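Local structure of elongation factor G (Thermus thermophilus, 2DY1) at residues L572-L578 and L641-A647; A596-L602 and A615-E621; V524-F528 and I657-R661; T459-V463 and R486-A490. The protein binds GTP with a magnesium ion and probably acts as a translational GTPase in the elongation stage of protein synthesis. All coordinates share one frame; numbering follows the deposited sequence.

Interaction 1: residues L572-L578 and L641-A647; sequences LEPIYRL and LEFSHYA
Tyr576 carries CG anti to its carbonyl carbon (chi1 -81°) and Phe643 carries CG opposite the backbone N (177°), and the two side chains cross at about a right angle. Phe643 CA sits over the middle of the Tyr576 ring, 3.6 Å from the centroid, while the Phe643 ring turns its edge to that phenol in an offset edge-to-face pair, planes at 80°. Phe643 CE1 also meets CB of Pro574, and the same atom lies over the face of the Tyr646 ring. Replacing Tyr576 with alanine would probably leave Phe643 CA without its aromatic cover and its ring edge without a face to meet.

Strands 569-583 and 638-648 run antiparallel here, interrupted by a classic beta bulge: Ser644 N (2.8 Å) and His645 N (3.2 Å) both donate to Ile575 O. Beside it Ile575 CB stands over the imidazole of His645, 3.9 Å from its centroid. Tyr646 OH bonds to Pro455 O. Further along, Arg577 N donates to Glu642 O at 2.6 Å. Two N-H groups thus satisfy Ile575 O at the bulge, whereas the salt bridge from Arg577 NE to Glu642 OE2, long and weak at 3.4 Å, is likely to add little beside the backbone bonds.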
# COMPACT_ATOMS: atom_id res chain seq x y z
N LEU A 572 16.78 7.12 -28.49
CA LEU A 572 15.40 7.28 -28.04
C LEU A 572 15.37 7.24 -26.52
O LEU A 572 16.22 6.61 -25.90
CB LEU A 572 14.52 6.14 -28.58
CG LEU A 572 14.42 5.94 -30.09
CD1 LEU A 572 13.56 4.72 -30.36
CD2 LEU A 572 13.82 7.17 -30.75
N GLU A 573 14.40 7.92 -25.92
CA GLU A 573 14.26 7.92 -24.47
C GLU A 573 12.81 7.70 -24.12
O GLU A 573 11.92 8.03 -24.90
CB GLU A 573 14.76 9.24 -23.86
CG GLU A 573 13.88 10.43 -24.15
CD GLU A 573 14.42 11.70 -23.51
OE1 GLU A 573 14.82 11.65 -22.33
OE2 GLU A 573 14.46 12.75 -24.20
N PRO A 574 12.54 7.12 -22.94
CA PRO A 574 11.13 6.92 -22.62
C PRO A 574 10.44 8.20 -22.17
O PRO A 574 11.00 8.99 -21.42
CB PRO A 574 11.16 5.84 -21.54
CG PRO A 574 12.48 6.02 -20.91
CD PRO A 574 13.41 6.36 -22.03
N ILE A 575 9.22 8.39 -22.67
CA ILE A 575 8.38 9.55 -22.35
C ILE A 575 7.22 9.04 -21.51
O ILE A 575 6.61 8.02 -21.82
CB ILE A 575 7.82 10.20 -23.63
CG1 ILE A 575 8.97 10.70 -24.52
CG2 ILE A 575 6.87 11.36 -23.27
CD1 ILE A 575 9.97 11.60 -23.82
N TYR A 576 6.91 9.75 -20.43
CA TYR A 576 5.82 9.35 -19.55
C TYR A 576 4.70 10.38 -19.49
O TYR A 576 4.92 11.57 -19.76
CB TYR A 576 6.35 9.12 -18.12
CG TYR A 576 6.99 7.77 -17.90
CD1 TYR A 576 8.07 7.34 -18.69
CD2 TYR A 576 6.49 6.89 -16.93
CE1 TYR A 576 8.61 6.06 -18.52
CE2 TYR A 576 7.03 5.62 -16.76
CZ TYR A 576 8.09 5.21 -17.56
OH TYR A 576 8.59 3.93 -17.43
N ARG A 577 3.50 9.91 -19.19
CA ARG A 577 2.36 10.81 -19.00
C ARG A 577 2.37 11.17 -17.52
O ARG A 577 2.39 10.26 -16.69
CB ARG A 577 1.02 10.18 -19.45
CG ARG A 577 0.78 8.66 -19.31
CD ARG A 577 -0.68 8.35 -19.67
NE ARG A 577 -1.04 6.98 -20.09
CZ ARG A 577 -0.58 6.36 -21.17
NH1 ARG A 577 0.29 6.96 -21.97
NH2 ARG A 577 -1.02 5.15 -21.48
N LEU A 578 2.43 12.46 -17.21
CA LEU A 578 2.49 12.91 -15.83
C LEU A 578 1.27 13.74 -15.45
O LEU A 578 0.99 14.77 -16.06
CB LEU A 578 3.77 13.72 -15.61
CG LEU A 578 4.25 14.23 -14.23
CD1 LEU A 578 4.18 15.74 -14.20
CD2 LEU A 578 3.44 13.62 -13.10
N LEU A 641 2.65 8.83 -12.64
CA LEU A 641 3.51 8.75 -13.81
C LEU A 641 3.23 7.42 -14.50
O LEU A 641 3.14 6.39 -13.84
CB LEU A 641 4.99 8.80 -13.40
CG LEU A 641 5.65 10.16 -13.19
CD1 LEU A 641 7.04 9.98 -12.56
CD2 LEU A 641 5.77 10.88 -14.54
N GLU A 642 3.07 7.45 -15.82
CA GLU A 642 2.81 6.23 -16.57
C GLU A 642 3.53 6.30 -17.90
O GLU A 642 3.55 7.35 -18.55
CB GLU A 642 1.31 6.03 -16.80
CG GLU A 642 0.50 5.76 -15.54
CD GLU A 642 -0.95 5.41 -15.85
OE1 GLU A 642 -1.68 5.06 -14.90
OE2 GLU A 642 -1.35 5.48 -17.03
N PHE A 643 4.11 5.18 -18.32
CA PHE A 643 4.83 5.11 -19.59
C PHE A 643 3.92 5.46 -20.75
O PHE A 643 2.77 5.01 -20.82
CB PHE A 643 5.40 3.70 -19.81
CG PHE A 643 6.08 3.54 -21.14
CD1 PHE A 643 7.33 4.09 -21.38
CD2 PHE A 643 5.45 2.85 -22.18
CE1 PHE A 643 7.96 3.97 -22.62
CE2 PHE A 643 6.07 2.72 -23.43
CZ PHE A 643 7.32 3.28 -23.64
N SER A 644 4.44 6.27 -21.66
CA SER A 644 3.68 6.70 -22.83
C SER A 644 4.27 6.13 -24.11
O SER A 644 3.63 5.34 -24.80
CB SER A 644 3.68 8.23 -22.90
OG SER A 644 2.98 8.69 -24.05
N HIS A 645 5.50 6.52 -24.43
CA HIS A 645 6.13 6.05 -25.65
C HIS A 645 7.59 6.47 -25.64
O HIS A 645 8.01 7.21 -24.75
CB HIS A 645 5.45 6.70 -26.86
CG HIS A 645 5.62 8.19 -26.90
ND1 HIS A 645 4.92 9.04 -26.07
CD2 HIS A 645 6.47 8.97 -27.61
CE1 HIS A 645 5.33 10.28 -26.26
NE2 HIS A 645 6.27 10.27 -27.19
N TYR A 646 8.35 6.01 -26.63
CA TYR A 646 9.74 6.40 -26.76
C TYR A 646 9.80 7.53 -27.78
O TYR A 646 9.01 7.56 -28.73
CB TYR A 646 10.61 5.23 -27.25
CG TYR A 646 11.18 4.39 -26.13
CD1 TYR A 646 10.42 3.39 -25.52
CD2 TYR A 646 12.47 4.63 -25.66
CE1 TYR A 646 10.93 2.66 -24.44
CE2 TYR A 646 12.99 3.91 -24.59
CZ TYR A 646 12.22 2.93 -23.98
OH TYR A 646 12.73 2.24 -22.92
N ALA A 647 10.72 8.46 -27.58
CA ALA A 647 10.85 9.57 -28.52
C ALA A 647 12.33 9.85 -28.68
O ALA A 647 13.13 9.52 -27.81
CB ALA A 647 10.13 10.81 -27.98

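Interaction 2: residues A596-L602 and A615-E621; sequences ARRGRIL and AEVPLAE
Ala615 stands opposite Ile601 as a non-hydrogen-bonded pair; its CA lies 4.0 Å from Leu602 CG, and its CB meets Arg600 O. Glu616 follows as the antiparallel hydrogen-bonded partner of Arg600. Arg600 N donates to Glu616 O at 2.8 Å and Glu616 N returns a bond to Arg600 O at 3.0 Å, while Glu616 CG rests against Leu602 CD1. These bonds tie the open end of the beta hairpin of strands 600-607 and 610-618, whose second strand also pairs with strand 569-583. Val617 directs CG2, anti to its backbone N, at the carbonyl oxygen of Arg597. Pro618 brings CB and CG over one face of the Arg598 guanidinium, CG toward the rim and 3.4 Å from Arg598 CZ. That arginine has positive phi and is the C-prime residue of the Schellman motif ending helix 587-596; its NH1 forms a salt bridge with Glu573. Glu621 is held at two points. Its carbonyl O accepts a 2.8 Å bond from Arg597 NH1, the oxygen only 3° out of the guanidinium plane. Its OE2 forms a salt bridge with Arg598 NH2 at a long 3.5 Å, and a water donates to OE2 and accepts a weak bond from that NH2. With Glu573 and Glu621 both meeting Arg598, its charge is likely to be well balanced, and side chains fasten the loop leaving the helix where the ladder's backbone bonds stop.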
# COMPACT_ATOMS: atom_id res chain seq x y z
N ALA A 596 11.09 23.16 -16.72
CA ALA A 596 12.52 22.91 -16.56
C ALA A 596 12.84 21.42 -16.70
O ALA A 596 14.01 21.04 -16.84
CB ALA A 596 13.00 23.44 -15.21
N ARG A 597 11.81 20.58 -16.64
CA ARG A 597 12.00 19.14 -16.77
C ARG A 597 11.66 18.70 -18.20
O ARG A 597 11.42 17.52 -18.46
CB ARG A 597 11.12 18.39 -15.76
CG ARG A 597 11.53 18.57 -14.30
CD ARG A 597 10.50 17.96 -13.34
NE ARG A 597 10.76 18.32 -11.94
CZ ARG A 597 11.66 17.73 -11.15
NH1 ARG A 597 12.40 16.72 -11.61
NH2 ARG A 597 11.83 18.15 -9.91
N ARG A 598 11.64 19.66 -19.11
CA ARG A 598 11.33 19.41 -20.51
C ARG A 598 9.92 18.86 -20.66
O ARG A 598 9.64 18.10 -21.58
CB ARG A 598 12.33 18.42 -21.12
CG ARG A 598 13.77 18.89 -21.10
CD ARG A 598 14.64 18.02 -21.99
NE ARG A 598 14.97 16.73 -21.38
CZ ARG A 598 14.90 15.57 -22.01
NH1 ARG A 598 14.51 15.51 -23.28
NH2 ARG A 598 15.25 14.45 -21.38
N GLY A 599 9.04 19.26 -19.76
CA GLY A 599 7.67 18.78 -19.82
C GLY A 599 6.81 19.51 -20.84
O GLY A 599 7.05 20.67 -21.18
N ARG A 600 5.80 18.80 -21.33
CA ARG A 600 4.87 19.36 -22.30
C ARG A 600 3.49 19.32 -21.68
O ARG A 600 2.91 18.25 -21.50
CB ARG A 600 4.90 18.55 -23.59
CG ARG A 600 3.53 18.27 -24.18
CD ARG A 600 3.61 17.89 -25.64
NE ARG A 600 2.33 17.39 -26.13
CZ ARG A 600 2.07 17.13 -27.40
NH1 ARG A 600 2.99 17.33 -28.33
NH2 ARG A 600 0.88 16.65 -27.75
N ILE A 601 2.97 20.49 -21.36
CA ILE A 601 1.64 20.57 -20.76
C ILE A 601 0.62 20.22 -21.82
O ILE A 601 0.61 20.80 -22.90
CB ILE A 601 1.36 21.99 -20.21
CG1 ILE A 601 2.49 22.41 -19.27
CG2 ILE A 601 0.03 22.00 -19.46
CD1 ILE A 601 2.34 23.82 -18.72
N LEU A 602 -0.23 19.24 -21.51
CA LEU A 602 -1.27 18.79 -22.43
C LEU A 602 -2.58 19.50 -22.14
O LEU A 602 -3.44 19.63 -23.01
CB LEU A 602 -1.47 17.28 -22.29
CG LEU A 602 -0.27 16.38 -22.60
CD1 LEU A 602 -0.63 14.93 -22.32
CD2 LEU A 602 0.13 16.55 -24.06
N ALA A 615 0.56 16.33 -18.38
CA ALA A 615 1.74 16.61 -19.17
C ALA A 615 2.45 15.33 -19.61
O ALA A 615 2.11 14.23 -19.17
CB ALA A 615 2.71 17.48 -18.37
N GLU A 616 3.41 15.50 -20.51
CA GLU A 616 4.24 14.41 -20.99
C GLU A 616 5.63 14.91 -20.66
O GLU A 616 5.94 16.08 -20.88
CB GLU A 616 4.10 14.20 -22.50
CG GLU A 616 2.86 13.41 -22.91
CD GLU A 616 2.97 12.81 -24.30
OE1 GLU A 616 3.88 13.22 -25.06
OE2 GLU A 616 2.13 11.95 -24.64
N VAL A 617 6.46 14.04 -20.11
CA VAL A 617 7.79 14.43 -19.71
C VAL A 617 8.74 13.25 -19.82
O VAL A 617 8.33 12.10 -19.63
CB VAL A 617 7.77 14.92 -18.24
CG1 VAL A 617 7.22 13.82 -17.34
CG2 VAL A 617 9.17 15.32 -17.79
N PRO A 618 10.01 13.50 -20.14
CA PRO A 618 10.99 12.42 -20.26
C PRO A 618 11.16 11.75 -18.90
O PRO A 618 11.30 12.45 -17.89
CB PRO A 618 12.26 13.14 -20.68
CG PRO A 618 11.76 14.33 -21.41
CD PRO A 618 10.61 14.78 -20.56
N LEU A 619 11.16 10.42 -18.87
CA LEU A 619 11.33 9.72 -17.60
C LEU A 619 12.60 10.20 -16.90
O LEU A 619 12.66 10.29 -15.68
CB LEU A 619 11.44 8.21 -17.84
CG LEU A 619 11.79 7.37 -16.61
CD1 LEU A 619 10.59 7.34 -15.67
CD2 LEU A 619 12.18 5.96 -17.04
N ALA A 620 13.62 10.51 -17.70
CA ALA A 620 14.91 10.94 -17.19
C ALA A 620 14.83 12.25 -16.41
O ALA A 620 15.76 12.59 -15.69
CB ALA A 620 15.90 11.07 -18.33
N GLU A 621 13.74 12.98 -16.57
CA GLU A 621 13.58 14.26 -15.90
C GLU A 621 12.70 14.18 -14.66
O GLU A 621 12.54 15.18 -13.95
CB GLU A 621 12.97 15.29 -16.86
CG GLU A 621 13.81 15.56 -18.09
CD GLU A 621 15.17 16.11 -17.75
OE1 GLU A 621 15.24 17.18 -17.11
OE2 GLU A 621 16.18 15.47 -18.11
O HOH W 1 17.69 14.00 -19.39

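Interaction 3: residues V524-F528 and I657-R661; sequences VLAGF and IVQER
Phe528 and Arg661 meet by stacking. The guanidinium lies nearly flat on one face of the phenyl ring, planes 11° apart and centres 4.1 Å apart, with its CZ displaced from above the ring centre, so the cation-pi contact is off-centre. NH1 of Arg661 stands over the rim of the ring, 3.5 Å from Phe528 CE2. Bends at chi2 (-130°) and chi3 (110°) shape the arginine chain so that its flat end lies on the ring.

Polar contacts use the edge of the same guanidinium. Arg661 NH1 donates to Ala526 O at 3.2 Å, although the place of that oxygen is less certain, and it also gives a bond to a water 3.0 Å away, which reaches Gly527 O only weakly. The carboxylate of Glu458 accepts bonds from the backbone N atoms of Leu525, Ala526 and Phe528, anchoring the loop.

Apolar contacts complete the interface. Val658 CG1 lies 4.1 Å from Leu525 CD1, their side chains crossing at about a right angle, and Ile657 CG2 comes to the edge of the Phe528 ring, 4.3 Å from CE1. A serine in place of Phe528 would probably leave the Arg661 guanidinium without its aromatic platform, freer to turn, and take one apolar neighbour from Ile657 CG2.

This surface contact joins the domain IV loop between helix 509-520 and strand 533-541 to the C-terminal helix. The cation on the ring face, with a carbonyl probably at its edge, suggests that electrostatics and dispersion both contribute.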
# COMPACT_ATOMS: atom_id res chain seq x y z
N VAL A 524 24.22 0.10 -32.36
CA VAL A 524 25.51 0.66 -32.74
C VAL A 524 25.75 2.10 -32.28
O VAL A 524 26.90 2.54 -32.21
CB VAL A 524 25.71 0.61 -34.28
CG1 VAL A 524 25.63 -0.83 -34.77
CG2 VAL A 524 24.68 1.46 -34.98
N LEU A 525 24.69 2.84 -31.97
CA LEU A 525 24.86 4.23 -31.56
C LEU A 525 25.46 4.38 -30.17
O LEU A 525 26.44 5.11 -29.98
CB LEU A 525 23.52 4.97 -31.62
CG LEU A 525 23.59 6.49 -31.39
CD1 LEU A 525 24.74 7.08 -32.21
CD2 LEU A 525 22.26 7.13 -31.78
N ALA A 526 24.89 3.69 -29.19
CA ALA A 526 25.38 3.78 -27.83
C ALA A 526 25.16 2.49 -27.05
O ALA A 526 25.16 2.50 -25.82
CB ALA A 526 24.70 4.95 -27.12
N GLY A 527 24.96 1.39 -27.77
CA GLY A 527 24.78 0.10 -27.12
C GLY A 527 23.46 -0.22 -26.42
O GLY A 527 23.39 -1.17 -25.64
N PHE A 528 22.40 0.53 -26.71
CA PHE A 528 21.09 0.29 -26.10
C PHE A 528 20.24 -0.60 -27.01
O PHE A 528 20.53 -0.71 -28.20
CB PHE A 528 20.37 1.61 -25.86
CG PHE A 528 21.02 2.48 -24.83
CD1 PHE A 528 21.61 3.69 -25.18
CD2 PHE A 528 21.01 2.11 -23.49
CE1 PHE A 528 22.17 4.52 -24.21
CE2 PHE A 528 21.56 2.94 -22.51
CZ PHE A 528 22.14 4.14 -22.87
N ILE A 657 24.85 11.90 -23.97
CA ILE A 657 24.57 10.54 -23.51
C ILE A 657 25.40 9.55 -24.33
O ILE A 657 26.02 8.63 -23.79
CB ILE A 657 23.08 10.17 -23.68
CG1 ILE A 657 22.23 10.97 -22.69
CG2 ILE A 657 22.88 8.68 -23.46
CD1 ILE A 657 20.75 10.85 -22.93
N VAL A 658 25.40 9.75 -25.65
CA VAL A 658 26.16 8.88 -26.53
C VAL A 658 27.63 8.93 -26.13
O VAL A 658 28.29 7.89 -26.05
CB VAL A 658 26.00 9.31 -28.01
CG1 VAL A 658 26.85 8.42 -28.91
CG2 VAL A 658 24.54 9.22 -28.43
N GLN A 659 28.13 10.13 -25.86
CA GLN A 659 29.51 10.30 -25.44
C GLN A 659 29.78 9.58 -24.12
O GLN A 659 30.77 8.86 -24.00
CB GLN A 659 29.85 11.79 -25.31
CG GLN A 659 29.78 12.56 -26.62
CD GLN A 659 30.18 14.02 -26.46
OE1 GLN A 659 29.59 14.76 -25.68
NE2 GLN A 659 31.19 14.44 -27.22
N GLU A 660 28.91 9.77 -23.14
CA GLU A 660 29.08 9.12 -21.83
C GLU A 660 29.28 7.62 -22.01
O GLU A 660 30.25 7.05 -21.52
CB GLU A 660 27.87 9.36 -20.93
CG GLU A 660 27.54 10.81 -20.65
CD GLU A 660 26.55 10.97 -19.50
OE1 GLU A 660 26.95 10.72 -18.34
OE2 GLU A 660 25.39 11.34 -19.75
N ARG A 661 28.34 6.99 -22.70
CA ARG A 661 28.41 5.55 -22.93
C ARG A 661 29.69 5.12 -23.61
O ARG A 661 30.27 4.08 -23.27
CB ARG A 661 27.21 5.10 -23.76
CG ARG A 661 25.91 5.05 -23.00
CD ARG A 661 25.25 3.70 -23.22
NE ARG A 661 25.27 2.87 -22.03
CZ ARG A 661 24.87 1.60 -22.00
NH1 ARG A 661 24.43 1.02 -23.10
NH2 ARG A 661 24.91 0.92 -20.86
O HOH W 2 22.61 -1.21 -22.32

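Interaction 4: residues T459-V463 and R486-A490; sequences TIKKV and RLEPA
Ile460 and Val463 meet Pro489 and Glu488 without a single direct hydrogen bond between the segments. The touching parts run 129° apart in direction, and their backbones draw closer toward Val463, whose CA lies 4.6 Å from that of Glu488, against 5.5 Å between the CA atoms of Ile460 and Pro489. A CA-H...O contact from Val463 CA to Leu487 O, at 3.4 Å, links the backbones.

Pro489 fits its ring against the turn leaving strand 457-460: Pro489 CG meets Lys461 C at 3.5 Å, and its CB faces Ile460 O. Ile460 holds CG1 between its backbone N and carbonyl carbon (chi1 51°), which, with the chain extended beyond it, brings CD1 to Leu487 CB at 3.8 Å and over the peptide joining Glu488 to Pro489. Both segments belong to domain IV of elongation factor G, a family domain grouped with the ribosomal protein S5 type, where strand 477-489 lies in a mixed sheet between strands 464-474 and 533-541. Helix 549-566 packs on this place through Met564, which touches both Ile460 and Leu487, and Phe533 of the adjoining strand does the same.

Val463 sends its two methyls different ways. CG2 comes to Pro489 CD at 3.9 Å, the side chains crossing at about a right angle, while CG1 sits over the centre of the Arg486 guanidinium, 3.4 Å from CZ. That flat group is held by salt bridges: Arg486 NE donates to Glu488 OE2 at 2.8 Å on the anti side of the carboxylate, 16° out of its plane, and Arg486 NH1 pairs with Glu465.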
# COMPACT_ATOMS: atom_id res chain seq x y z
N THR A 459 17.01 3.43 -32.64
CA THR A 459 16.24 3.06 -33.82
C THR A 459 16.96 3.62 -35.04
O THR A 459 18.06 4.18 -34.92
CB THR A 459 14.78 3.57 -33.75
OG1 THR A 459 14.01 2.92 -34.77
CG2 THR A 459 14.71 5.09 -33.96
N ILE A 460 16.35 3.46 -36.21
CA ILE A 460 16.97 3.95 -37.44
C ILE A 460 16.09 4.94 -38.18
O ILE A 460 14.87 4.89 -38.09
CB ILE A 460 17.31 2.77 -38.39
CG1 ILE A 460 16.09 1.88 -38.59
CG2 ILE A 460 18.46 1.96 -37.82
CD1 ILE A 460 16.31 0.76 -39.63
N LYS A 461 16.72 5.84 -38.95
CA LYS A 461 15.98 6.85 -39.69
C LYS A 461 15.93 6.65 -41.21
O LYS A 461 15.11 7.28 -41.89
CB LYS A 461 16.55 8.24 -39.38
CG LYS A 461 16.14 8.80 -38.01
CD LYS A 461 16.58 10.25 -37.88
CE LYS A 461 15.98 10.92 -36.65
NZ LYS A 461 16.39 12.35 -36.54
N LYS A 462 16.79 5.79 -41.74
CA LYS A 462 16.77 5.54 -43.17
C LYS A 462 16.99 4.08 -43.52
O LYS A 462 17.53 3.30 -42.72
CB LYS A 462 17.82 6.42 -43.89
CG LYS A 462 19.26 6.05 -43.62
CD LYS A 462 20.20 6.98 -44.41
CE LYS A 462 21.66 6.63 -44.19
NZ LYS A 462 22.58 7.48 -45.00
N VAL A 463 16.55 3.71 -44.71
CA VAL A 463 16.67 2.34 -45.18
C VAL A 463 18.12 2.05 -45.54
O VAL A 463 18.84 2.93 -46.01
CB VAL A 463 15.81 2.10 -46.43
CG1 VAL A 463 16.00 0.67 -46.93
CG2 VAL A 463 14.34 2.36 -46.10
N ARG A 486 18.02 -6.29 -45.20
CA ARG A 486 17.60 -4.91 -45.46
C ARG A 486 16.86 -4.48 -44.18
O ARG A 486 16.00 -5.21 -43.68
CB ARG A 486 16.64 -4.87 -46.66
CG ARG A 486 16.11 -3.49 -47.03
CD ARG A 486 15.12 -3.64 -48.19
NE ARG A 486 14.52 -2.38 -48.64
CZ ARG A 486 15.12 -1.49 -49.43
NH1 ARG A 486 16.36 -1.70 -49.87
NH2 ARG A 486 14.48 -0.39 -49.79
N LEU A 487 17.21 -3.31 -43.66
CA LEU A 487 16.56 -2.75 -42.46
C LEU A 487 15.79 -1.51 -42.87
O LEU A 487 16.29 -0.66 -43.60
CB LEU A 487 17.60 -2.35 -41.40
CG LEU A 487 18.39 -3.48 -40.73
CD1 LEU A 487 19.32 -2.85 -39.69
CD2 LEU A 487 17.45 -4.48 -40.07
N GLU A 488 14.55 -1.39 -42.40
CA GLU A 488 13.75 -0.23 -42.74
C GLU A 488 13.12 0.34 -41.49
O GLU A 488 12.67 -0.41 -40.62
CB GLU A 488 12.63 -0.62 -43.70
CG GLU A 488 13.10 -1.33 -44.94
CD GLU A 488 11.96 -1.67 -45.88
OE1 GLU A 488 10.81 -1.82 -45.40
OE2 GLU A 488 12.22 -1.79 -47.09
N PRO A 489 13.09 1.67 -41.37
CA PRO A 489 12.48 2.27 -40.18
C PRO A 489 11.04 1.78 -40.15
O PRO A 489 10.41 1.64 -41.19
CB PRO A 489 12.57 3.77 -40.47
CG PRO A 489 13.83 3.88 -41.29
CD PRO A 489 13.68 2.71 -42.25
N ALA A 490 10.52 1.49 -38.96
CA ALA A 490 9.14 1.02 -38.84
C ALA A 490 8.60 1.37 -37.46
O ALA A 490 9.36 1.57 -36.52
CB ALA A 490 9.07 -0.47 -39.06

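How the interactions relate
Interactions 1 and 2 belong to one antiparallel sheet and have centres 9 Å apart. Strand 569-583 also pairs with strand 610-618, probably through hydrogen bonds from Leu578 N to Ala615 O (2.7 Å) and from Tyr576 N to Val617 O (2.9 Å). The same sheet reaches interaction 4 through strand 457-460: Leu572 CD1 packs on Thr459 CB at 3.8 Å, although the centres of interactions 1 and 4 are 22 Å apart. Interaction 3 touches none of the others; its nearest atoms come within about 6 Å of interactions 1 and 4, and helix 651-663 follows strand 638-648 in the chain. All four contacts lie away from the GTP and magnesium site.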